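Local coordinates for FYVE, RhoGEF and PH domain-containing protein 5 (PDB 3MPX) that activates the small GTPase CDC42 by exchanging its bound GDP for GTP, and mediates CDC42 activation in response to VEGF, at residues 107-110 with 111-115. Numbering follows the deposited sequence.
Sequences ADVF and LAREQ
A short helical turn of the DH (RhoGEF) domain, ahead of helix 117-138, carries a contact in which Arg-113 folds back onto Val-109. Ala-112 N donates to Asp-108 O (3.1 Å), a bond of alpha-helical spacing, while Arg-113 N reaches only three residues back, to Phe-110 O (2.9 Å). The carbonyl between these two, Val-109 O, is taken by the Arg-113 side chain: NH2 donates to it over 3.1 Å, in the carbonyl plane and on a lone pair, with an N-H...O angle of 150°. CG anti to the carbonyl carbon (chi1 -72°) and a bend at chi2 (147°) help turn the chain back toward this carbonyl. Val-109 CG1 lies over one face of the guanidinium, 3.8 Å from NH2, the two side chains running side by side. Arg-113 also packs on Leu-85, Ile-89 and Glu-92 of helix 66-98, and Asp-108 makes a salt bridge to Arg-96 there. A leucine in place of Arg-113, with no side-chain N-H to offer, would probably leave Val-109 O short of a partner. The guanidinium thus supplies to Val-109 O the N-H that the backbone of the same residue would give in a regular alpha-helix, while that backbone N-H goes to Phe-110 O.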
# COMPACT_ATOMS: atom_id res chain seq x y z
N ALA A 107 13.20 10.87 -12.48
CA ALA A 107 13.85 9.91 -11.58
C ALA A 107 14.90 10.54 -10.64
O ALA A 107 14.82 10.34 -9.43
CB ALA A 107 14.45 8.77 -12.37
N ASP A 108 15.82 11.37 -11.19
CA ASP A 108 16.89 12.06 -10.45
C ASP A 108 16.41 12.91 -9.24
O ASP A 108 17.21 13.23 -8.37
CB ASP A 108 17.74 12.93 -11.40
CG ASP A 108 16.98 14.10 -11.94
OD1 ASP A 108 16.23 13.92 -12.93
OD2 ASP A 108 17.11 15.20 -11.37
N VAL A 109 15.11 13.25 -9.20
CA VAL A 109 14.50 13.94 -8.08
C VAL A 109 14.56 13.02 -6.83
O VAL A 109 14.76 13.52 -5.73
CB VAL A 109 13.03 14.33 -8.40
CG1 VAL A 109 12.25 14.75 -7.15
CG2 VAL A 109 12.97 15.40 -9.49
N PHE A 110 14.43 11.70 -7.02
CA PHE A 110 14.50 10.76 -5.90
C PHE A 110 15.96 10.58 -5.43
O PHE A 110 16.23 10.69 -4.23
CB PHE A 110 13.82 9.43 -6.24
CG PHE A 110 12.36 9.56 -6.59
CD1 PHE A 110 11.38 9.43 -5.62
CD2 PHE A 110 11.96 9.79 -7.90
CE1 PHE A 110 10.02 9.54 -5.95
CE2 PHE A 110 10.60 9.89 -8.23
CZ PHE A 110 9.64 9.78 -7.25
N LEU A 111 16.88 10.35 -6.37
CA LEU A 111 18.33 10.18 -6.18
C LEU A 111 18.95 11.32 -5.38
O LEU A 111 19.84 11.10 -4.54
CB LEU A 111 19.03 10.16 -7.55
CG LEU A 111 18.74 9.04 -8.52
CD1 LEU A 111 19.48 9.28 -9.81
CD2 LEU A 111 19.16 7.68 -7.97
N ALA A 112 18.52 12.55 -5.67
CA ALA A 112 19.02 13.77 -5.03
C ALA A 112 18.66 13.80 -3.52
O ALA A 112 19.32 14.51 -2.75
CB ALA A 112 18.42 14.98 -5.73
N ARG A 113 17.63 13.02 -3.14
CA ARG A 113 17.04 12.97 -1.82
C ARG A 113 17.30 11.63 -1.08
O ARG A 113 16.38 11.00 -0.56
CB ARG A 113 15.53 13.28 -1.94
CG ARG A 113 15.28 14.74 -2.25
CD ARG A 113 14.06 14.99 -3.11
NE ARG A 113 13.80 16.43 -3.30
CZ ARG A 113 14.24 17.15 -4.33
NH1 ARG A 113 13.96 18.44 -4.41
NH2 ARG A 113 14.99 16.59 -5.27
N GLU A 114 18.57 11.22 -0.98
CA GLU A 114 18.91 10.00 -0.25
C GLU A 114 18.68 10.22 1.26
O GLU A 114 17.99 9.42 1.88
CB GLU A 114 20.35 9.56 -0.55
CG GLU A 114 20.64 8.13 -0.12
CD GLU A 114 22.02 7.64 -0.51
OE1 GLU A 114 23.01 8.04 0.15
OE2 GLU A 114 22.12 6.88 -1.49
N GLN A 115 19.19 11.34 1.81
CA GLN A 115 19.06 11.81 3.19
C GLN A 115 17.58 12.00 3.57
O GLN A 115 17.21 11.78 4.72
CB GLN A 115 19.84 13.14 3.37
CG GLN A 115 19.44 14.00 4.59
CD GLN A 115 20.04 15.39 4.59
OE1 GLN A 115 19.48 16.34 4.03
NE2 GLN A 115 21.18 15.54 5.26